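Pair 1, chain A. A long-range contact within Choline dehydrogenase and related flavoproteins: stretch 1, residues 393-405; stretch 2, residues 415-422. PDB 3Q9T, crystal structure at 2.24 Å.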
# COMPACT_ATOMS: atom_id res chain seq x y z
N GLU A 393 4.06 20.18 -14.78
CA GLU A 393 4.67 19.69 -16.01
C GLU A 393 3.72 18.63 -16.52
O GLU A 393 3.41 17.66 -15.81
CB GLU A 393 6.07 19.10 -15.80
CG GLU A 393 6.52 18.24 -16.98
CD GLU A 393 8.00 17.86 -16.95
OE1 GLU A 393 8.42 17.02 -17.79
OE2 GLU A 393 8.76 18.39 -16.11
N LEU A 394 3.22 18.83 -17.73
CA LEU A 394 2.37 17.86 -18.39
C LEU A 394 3.13 17.13 -19.49
O LEU A 394 3.43 17.71 -20.54
CB LEU A 394 1.13 18.54 -18.96
CG LEU A 394 0.34 19.30 -17.92
CD1 LEU A 394 -0.85 20.06 -18.55
CD2 LEU A 394 -0.11 18.32 -16.83
N ASP A 395 3.46 15.87 -19.23
CA ASP A 395 4.15 15.05 -20.20
C ASP A 395 3.17 14.25 -21.01
O ASP A 395 2.39 13.47 -20.46
CB ASP A 395 5.14 14.11 -19.50
CG ASP A 395 6.11 14.86 -18.62
OD1 ASP A 395 6.68 15.87 -19.09
OD2 ASP A 395 6.26 14.45 -17.44
N PHE A 396 3.23 14.44 -22.32
CA PHE A 396 2.36 13.72 -23.22
C PHE A 396 3.09 12.57 -23.88
O PHE A 396 3.63 12.72 -24.98
CB PHE A 396 1.79 14.69 -24.25
CG PHE A 396 1.05 15.83 -23.62
CD1 PHE A 396 -0.26 15.67 -23.20
CD2 PHE A 396 1.68 17.04 -23.40
CE1 PHE A 396 -0.94 16.71 -22.60
CE2 PHE A 396 1.00 18.09 -22.80
CZ PHE A 396 -0.31 17.92 -22.39
N VAL A 397 3.12 11.43 -23.21
CA VAL A 397 3.86 10.27 -23.69
C VAL A 397 2.99 9.59 -24.75
O VAL A 397 1.83 9.29 -24.50
CB VAL A 397 4.16 9.28 -22.55
CG1 VAL A 397 4.96 8.10 -23.05
CG2 VAL A 397 4.90 9.98 -21.44
N CYS A 398 3.55 9.38 -25.94
CA CYS A 398 2.74 8.92 -27.07
C CYS A 398 2.66 7.41 -27.18
O CYS A 398 2.82 6.85 -28.26
CB CYS A 398 3.23 9.52 -28.40
SG CYS A 398 4.96 9.24 -28.77
N MET A 399 2.41 6.75 -26.05
CA MET A 399 2.01 5.34 -26.05
C MET A 399 1.65 4.94 -24.62
O MET A 399 1.87 5.72 -23.69
CB MET A 399 3.11 4.43 -26.63
CG MET A 399 4.17 3.94 -25.66
SD MET A 399 5.33 2.73 -26.36
CE MET A 399 4.30 1.90 -27.52
N PHE A 400 1.08 3.76 -24.44
CA PHE A 400 0.83 3.29 -23.08
C PHE A 400 2.17 3.14 -22.38
O PHE A 400 3.08 2.52 -22.91
CB PHE A 400 0.12 1.94 -23.07
CG PHE A 400 -0.24 1.48 -21.68
CD1 PHE A 400 -1.42 1.88 -21.09
CD2 PHE A 400 0.62 0.67 -20.97
CE1 PHE A 400 -1.76 1.45 -19.81
CE2 PHE A 400 0.29 0.23 -19.68
CZ PHE A 400 -0.91 0.63 -19.11
N GLY A 401 2.30 3.72 -21.18
CA GLY A 401 3.54 3.65 -20.43
C GLY A 401 3.42 2.90 -19.11
O GLY A 401 2.84 3.42 -18.15
N THR A 402 4.01 1.70 -19.05
CA THR A 402 3.94 0.86 -17.86
C THR A 402 4.53 1.59 -16.67
O THR A 402 4.08 1.37 -15.56
CB THR A 402 4.72 -0.45 -18.03
OG1 THR A 402 6.00 -0.17 -18.59
CG2 THR A 402 3.96 -1.41 -18.95
N ALA A 403 5.54 2.43 -16.91
CA ALA A 403 6.19 3.16 -15.82
C ALA A 403 5.25 4.12 -15.10
O ALA A 403 5.55 4.59 -14.01
CB ALA A 403 7.42 3.93 -16.33
N PHE A 404 4.11 4.41 -15.72
CA PHE A 404 3.17 5.38 -15.16
C PHE A 404 1.79 4.80 -14.89
O PHE A 404 0.82 5.54 -14.78
CB PHE A 404 3.04 6.57 -16.10
CG PHE A 404 4.32 7.32 -16.31
CD1 PHE A 404 4.78 8.19 -15.34
CD2 PHE A 404 5.06 7.16 -17.48
CE1 PHE A 404 5.96 8.90 -15.52
CE2 PHE A 404 6.25 7.88 -17.67
CZ PHE A 404 6.68 8.74 -16.68
N GLN A 405 1.70 3.48 -14.80
CA GLN A 405 0.44 2.77 -14.61
C GLN A 405 0.74 1.54 -13.78
O GLN A 405 0.77 0.41 -14.28
CB GLN A 405 -0.15 2.33 -15.96
CG GLN A 405 -0.67 3.45 -16.83
CD GLN A 405 -1.95 4.07 -16.32
OE1 GLN A 405 -3.03 3.72 -16.77
NE2 GLN A 405 -1.83 5.02 -15.38
N ASP A 415 -4.05 2.03 -29.75
CA ASP A 415 -2.96 2.93 -29.46
C ASP A 415 -3.38 3.82 -28.28
O ASP A 415 -4.56 4.04 -28.05
CB ASP A 415 -2.60 3.76 -30.70
CG ASP A 415 -1.93 2.93 -31.80
OD1 ASP A 415 -1.15 2.01 -31.48
OD2 ASP A 415 -2.19 3.19 -32.99
N HIS A 416 -2.42 4.28 -27.50
CA HIS A 416 -2.76 5.08 -26.33
C HIS A 416 -1.90 6.32 -26.19
O HIS A 416 -0.85 6.44 -26.80
CB HIS A 416 -2.64 4.21 -25.08
CG HIS A 416 -3.52 3.00 -25.13
ND1 HIS A 416 -3.20 1.88 -25.86
CD2 HIS A 416 -4.73 2.76 -24.57
CE1 HIS A 416 -4.17 0.99 -25.73
NE2 HIS A 416 -5.11 1.49 -24.95
N LEU A 417 -2.39 7.26 -25.39
CA LEU A 417 -1.59 8.37 -24.92
C LEU A 417 -1.50 8.22 -23.40
O LEU A 417 -2.49 7.92 -22.74
CB LEU A 417 -2.25 9.69 -25.30
CG LEU A 417 -1.83 10.96 -24.54
CD1 LEU A 417 -0.43 11.41 -24.93
CD2 LEU A 417 -2.83 12.07 -24.80
N THR A 418 -0.31 8.41 -22.83
CA THR A 418 -0.17 8.44 -21.38
C THR A 418 0.19 9.86 -20.94
O THR A 418 1.29 10.34 -21.22
CB THR A 418 0.91 7.46 -20.88
OG1 THR A 418 0.62 6.13 -21.33
CG2 THR A 418 0.98 7.47 -19.34
N VAL A 419 -0.74 10.53 -20.27
CA VAL A 419 -0.51 11.90 -19.80
C VAL A 419 -0.01 11.85 -18.36
O VAL A 419 -0.70 11.36 -17.47
CB VAL A 419 -1.80 12.76 -19.82
CG1 VAL A 419 -1.53 14.13 -19.23
CG2 VAL A 419 -2.35 12.87 -21.22
N VAL A 420 1.19 12.37 -18.13
CA VAL A 420 1.72 12.42 -16.78
C VAL A 420 1.41 13.79 -16.17
O VAL A 420 1.97 14.81 -16.59
CB VAL A 420 3.24 12.11 -16.77
CG1 VAL A 420 3.74 12.04 -15.35
CG2 VAL A 420 3.53 10.80 -17.49
N VAL A 421 0.49 13.82 -15.21
CA VAL A 421 0.16 15.08 -14.54
C VAL A 421 1.04 15.22 -13.30
O VAL A 421 0.81 14.61 -12.24
CB VAL A 421 -1.35 15.20 -14.25
CG1 VAL A 421 -1.69 16.60 -13.77
CG2 VAL A 421 -2.14 14.91 -15.50
N ASP A 422 2.09 16.01 -13.47
CA ASP A 422 3.14 16.16 -12.49
C ASP A 422 2.97 17.49 -11.74
O ASP A 422 3.16 18.55 -12.33
CB ASP A 422 4.47 16.11 -13.23
CG ASP A 422 5.67 16.30 -12.33
OD1 ASP A 422 5.51 16.83 -11.21
OD2 ASP A 422 6.79 15.95 -12.77
O HOH W 1 7.05 14.70 -14.94

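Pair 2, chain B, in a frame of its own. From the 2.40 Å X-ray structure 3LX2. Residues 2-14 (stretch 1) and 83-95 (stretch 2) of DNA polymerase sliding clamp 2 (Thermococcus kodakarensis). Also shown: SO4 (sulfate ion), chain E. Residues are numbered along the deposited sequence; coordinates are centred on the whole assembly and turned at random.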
# COMPACT_ATOMS: atom_id res chain seq x y z
N THR B 2 -9.16 29.58 28.40
CA THR B 2 -7.75 29.04 28.43
C THR B 2 -7.79 27.55 28.80
O THR B 2 -8.45 27.17 29.78
CB THR B 2 -6.86 29.83 29.45
OG1 THR B 2 -6.52 31.10 28.88
CG2 THR B 2 -5.57 29.10 29.82
N PHE B 3 -7.12 26.71 28.02
CA PHE B 3 -6.99 25.33 28.46
C PHE B 3 -5.69 24.64 28.04
O PHE B 3 -4.99 25.09 27.15
CB PHE B 3 -8.21 24.50 28.00
CG PHE B 3 -8.34 24.39 26.51
CD1 PHE B 3 -7.57 23.46 25.80
CD2 PHE B 3 -9.22 25.19 25.82
CE1 PHE B 3 -7.69 23.34 24.40
CE2 PHE B 3 -9.37 25.07 24.43
CZ PHE B 3 -8.59 24.13 23.73
N GLU B 4 -5.43 23.54 28.72
CA GLU B 4 -4.37 22.63 28.39
C GLU B 4 -4.88 21.21 28.67
O GLU B 4 -5.10 20.86 29.81
CB GLU B 4 -3.08 22.92 29.19
CG GLU B 4 -2.01 21.92 28.85
CD GLU B 4 -0.57 22.37 29.12
OE1 GLU B 4 -0.18 23.46 28.62
OE2 GLU B 4 0.17 21.60 29.79
N ILE B 5 -5.00 20.41 27.62
CA ILE B 5 -5.50 19.07 27.71
C ILE B 5 -4.48 18.14 27.06
O ILE B 5 -3.93 18.46 26.00
CB ILE B 5 -6.85 18.99 26.93
CG1 ILE B 5 -7.97 19.60 27.77
CG2 ILE B 5 -7.21 17.57 26.51
CD1 ILE B 5 -9.27 19.94 26.97
N VAL B 6 -4.25 17.00 27.69
CA VAL B 6 -3.26 16.07 27.21
C VAL B 6 -3.92 14.71 27.10
O VAL B 6 -4.47 14.20 28.10
CB VAL B 6 -2.09 15.92 28.20
CG1 VAL B 6 -1.09 14.99 27.63
CG2 VAL B 6 -1.42 17.29 28.54
N PHE B 7 -3.87 14.13 25.89
CA PHE B 7 -4.38 12.79 25.68
C PHE B 7 -3.21 11.87 25.34
O PHE B 7 -2.34 12.23 24.57
CB PHE B 7 -5.48 12.81 24.58
CG PHE B 7 -6.26 11.51 24.42
CD1 PHE B 7 -7.11 11.03 25.42
CD2 PHE B 7 -6.17 10.76 23.23
CE1 PHE B 7 -7.86 9.80 25.25
CE2 PHE B 7 -6.92 9.55 23.03
CZ PHE B 7 -7.77 9.07 24.04
N ASP B 8 -3.15 10.68 25.88
CA ASP B 8 -1.92 9.88 25.69
C ASP B 8 -1.84 9.09 24.39
O ASP B 8 -0.91 8.29 24.21
CB ASP B 8 -1.65 8.97 26.88
CG ASP B 8 -2.73 7.97 27.05
OD1 ASP B 8 -3.53 7.81 26.11
OD2 ASP B 8 -2.76 7.31 28.11
N SER B 9 -2.78 9.28 23.48
CA SER B 9 -2.65 8.65 22.16
C SER B 9 -3.19 9.51 21.01
O SER B 9 -4.40 9.49 20.70
CB SER B 9 -3.26 7.25 22.17
OG SER B 9 -3.10 6.62 20.92
N ALA B 10 -2.29 10.26 20.40
CA ALA B 10 -2.66 11.10 19.29
C ALA B 10 -3.33 10.28 18.15
O ALA B 10 -4.24 10.75 17.49
CB ALA B 10 -1.46 11.84 18.81
N ARG B 11 -2.86 9.05 17.98
CA ARG B 11 -3.35 8.12 16.96
C ARG B 11 -4.76 7.67 17.21
O ARG B 11 -5.54 7.69 16.30
CB ARG B 11 -2.46 6.88 16.82
CG ARG B 11 -1.40 6.94 15.74
CD ARG B 11 -0.44 5.94 16.20
NE ARG B 11 0.05 5.00 15.20
CZ ARG B 11 0.35 3.72 15.47
NH1 ARG B 11 0.13 3.14 16.66
NH2 ARG B 11 0.85 3.00 14.50
N GLU B 12 -5.07 7.23 18.43
CA GLU B 12 -6.48 7.06 18.79
C GLU B 12 -7.24 8.28 18.40
O GLU B 12 -8.20 8.18 17.64
CB GLU B 12 -6.68 6.73 20.26
CG GLU B 12 -7.06 5.28 20.45
CD GLU B 12 -6.97 4.82 21.89
OE1 GLU B 12 -7.12 5.66 22.82
OE2 GLU B 12 -6.76 3.61 22.11
N PHE B 13 -6.81 9.46 18.82
CA PHE B 13 -7.59 10.68 18.51
C PHE B 13 -7.70 10.99 17.03
O PHE B 13 -8.71 11.53 16.57
CB PHE B 13 -6.95 11.87 19.19
CG PHE B 13 -7.91 12.89 19.64
CD1 PHE B 13 -8.18 14.00 18.86
CD2 PHE B 13 -8.50 12.79 20.90
CE1 PHE B 13 -9.05 15.01 19.31
CE2 PHE B 13 -9.42 13.83 21.35
CZ PHE B 13 -9.69 14.93 20.52
N GLU B 14 -6.63 10.69 16.28
CA GLU B 14 -6.64 10.80 14.81
C GLU B 14 -7.87 10.09 14.24
O GLU B 14 -8.46 10.52 13.28
CB GLU B 14 -5.38 10.13 14.26
CG GLU B 14 -5.16 10.19 12.74
CD GLU B 14 -5.96 9.14 12.00
OE1 GLU B 14 -6.34 8.15 12.64
OE2 GLU B 14 -6.28 9.31 10.81
N ALA B 83 1.06 11.78 13.56
CA ALA B 83 1.36 11.12 14.84
C ALA B 83 2.03 9.78 14.61
O ALA B 83 1.56 9.02 13.82
CB ALA B 83 0.17 10.91 15.61
N ARG B 84 3.11 9.47 15.33
CA ARG B 84 3.62 8.11 15.29
C ARG B 84 3.04 7.29 16.45
O ARG B 84 2.36 7.84 17.34
CB ARG B 84 5.15 8.10 15.25
CG ARG B 84 5.76 8.53 13.85
CD ARG B 84 6.99 7.62 13.47
NE ARG B 84 8.06 7.71 14.46
CZ ARG B 84 8.89 6.70 14.77
NH1 ARG B 84 8.78 5.51 14.17
NH2 ARG B 84 9.83 6.90 15.69
N SER B 85 3.30 5.99 16.45
CA SER B 85 2.86 5.13 17.54
C SER B 85 3.41 5.66 18.88
O SER B 85 4.55 6.12 18.99
CB SER B 85 3.31 3.68 17.28
OG SER B 85 4.69 3.67 16.87
N ARG B 86 2.57 5.62 19.89
CA ARG B 86 2.93 6.17 21.17
C ARG B 86 3.15 7.69 21.25
O ARG B 86 3.47 8.14 22.32
CB ARG B 86 4.13 5.39 21.76
CG ARG B 86 3.84 3.86 21.93
CD ARG B 86 5.10 2.92 22.04
NE ARG B 86 5.83 2.64 20.78
CZ ARG B 86 6.95 3.27 20.38
NH1 ARG B 86 7.46 4.24 21.13
NH2 ARG B 86 7.57 2.94 19.25
N ASP B 87 2.96 8.51 20.20
CA ASP B 87 3.02 10.00 20.38
C ASP B 87 1.89 10.42 21.33
O ASP B 87 0.80 9.86 21.26
CB ASP B 87 2.80 10.79 19.08
CG ASP B 87 4.06 10.86 18.15
OD1 ASP B 87 5.20 10.66 18.58
OD2 ASP B 87 3.88 11.13 16.95
N THR B 88 2.12 11.38 22.20
CA THR B 88 1.00 11.90 22.96
C THR B 88 0.43 13.15 22.27
O THR B 88 1.06 13.70 21.38
CB THR B 88 1.34 12.20 24.48
OG1 THR B 88 2.11 13.39 24.55
CG2 THR B 88 2.04 11.05 25.13
N LEU B 89 -0.77 13.57 22.66
CA LEU B 89 -1.43 14.69 22.03
C LEU B 89 -1.67 15.75 23.07
O LEU B 89 -2.17 15.46 24.16
CB LEU B 89 -2.79 14.28 21.45
CG LEU B 89 -3.84 15.33 21.00
CD1 LEU B 89 -3.28 16.25 19.99
CD2 LEU B 89 -5.13 14.68 20.42
N VAL B 90 -1.33 16.98 22.71
CA VAL B 90 -1.63 18.11 23.57
C VAL B 90 -2.48 19.09 22.81
O VAL B 90 -2.08 19.53 21.72
CB VAL B 90 -0.38 18.95 23.95
CG1 VAL B 90 -0.78 20.13 24.89
CG2 VAL B 90 0.75 18.09 24.55
N LEU B 91 -3.61 19.46 23.39
CA LEU B 91 -4.38 20.57 22.87
C LEU B 91 -4.35 21.72 23.86
O LEU B 91 -4.63 21.56 25.04
CB LEU B 91 -5.81 20.16 22.60
CG LEU B 91 -6.02 18.91 21.73
CD1 LEU B 91 -7.51 18.46 21.84
CD2 LEU B 91 -5.65 19.22 20.30
N ARG B 92 -3.99 22.89 23.35
CA ARG B 92 -3.71 24.01 24.20
C ARG B 92 -4.17 25.33 23.61
O ARG B 92 -3.87 25.66 22.45
CB ARG B 92 -2.22 24.05 24.48
CG ARG B 92 -1.86 25.19 25.35
CD ARG B 92 -0.40 25.43 25.23
NE ARG B 92 0.35 24.43 25.98
CZ ARG B 92 1.62 24.15 25.75
NH1 ARG B 92 2.28 24.77 24.76
NH2 ARG B 92 2.22 23.23 26.48
N LYS B 93 -4.89 26.09 24.42
CA LYS B 93 -5.36 27.39 24.02
C LYS B 93 -5.04 28.40 25.10
O LYS B 93 -5.33 28.17 26.29
CB LYS B 93 -6.85 27.41 23.74
CG LYS B 93 -7.29 28.75 23.15
CD LYS B 93 -8.76 28.80 22.83
CE LYS B 93 -9.16 30.21 22.39
NZ LYS B 93 -9.00 31.20 23.50
N GLY B 94 -4.42 29.48 24.66
CA GLY B 94 -4.15 30.62 25.51
C GLY B 94 -4.94 31.84 25.09
O GLY B 94 -6.12 31.73 24.69
N GLY B 95 -4.28 32.99 25.19
CA GLY B 95 -4.87 34.29 24.86
C GLY B 95 -5.39 34.43 23.44
O GLY B 95 -6.58 34.73 23.25
S SO4 E . -0.71 4.18 19.99
O1 SO4 E . -2.02 4.73 20.12
O2 SO4 E . 0.17 5.06 19.22
O3 SO4 E . -0.25 4.10 21.39
O4 SO4 E . -0.73 2.86 19.33
O HOH W 2 -0.36 8.00 19.15

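Two antiparallel strands followed by a departing chain make a backbone frame that can be packed in quite different ways, and pairs 1 and 2 illustrate the principle. Fourteen central residues superpose with an RMSD of 0.6 Å. In each pair the strand axes approach to 4.7 Å, with N-to-C directions at 166° in pair 1 and 164° in pair 2. The register is the same: Asp A395 opposite Val A420 matches Ile B5 opposite Leu B91, and both are hydrogen-bonded pairs. Asp A395 N donates to Val A420 O at 3.2 Å and Val A420 N to Asp A395 O at 2.8 Å; in pair 2, Ile B5 N to Leu B91 O and Leu B91 N to Ile B5 O are both 2.8 Å.

Side chains alternate between the faces of this ladder. On one face, Leu A394 packs on Val A421, CD2 to CG1 at 3.8 Å. The matching positions, Glu B4 and Arg B92, replace that apolar contact with a salt bridge, Glu B4 OE1 to Arg B92 NE at 2.9 Å. Next along this face, Phe A396 lays CD1 4.0 Å from Val A419 CG2, whereas pair 2 has the smaller Val B6 beside Val B90.

The face bearing Thr A418 in pair 1 and Leu B89 in pair 2 receives the chain that follows the first strand. In pair 1 this chain is a loop with a short 3-10 segment, and Thr A418 OG1 donates to Met A399 O at 2.7 Å, tying the loop's backbone to the strand. Leucine at the matching position offers no such donor and serves as an apolar platform instead: Ala B10 CB lies 3.8 Å from Leu B89 CB. Here the chain is helical, capped by Ser B9 OG, which accepts from Glu B12 N at 3.2 Å; Ala B10 N also reaches Asp B87 O across the contact at 3.2 Å.

Each pair then covers this face with a phenylalanine, although the two rings are not matched by the superposition. Val A420 CG2 sits almost on the normal of the Phe A404 ring, 3.5 Å from its centroid, while Leu B89 CD2 lies over a face of Phe B13, 3.8 Å from that centroid. Polar groups share the same face in pair 1, where a water donates to Asp A395 OD2 at 2.6 Å and to Asp A422 OD2 at 2.5 Å, bridging two acids across the strands. The ladder thus fixes where side chains project, while their chemistry settles how the space is filled.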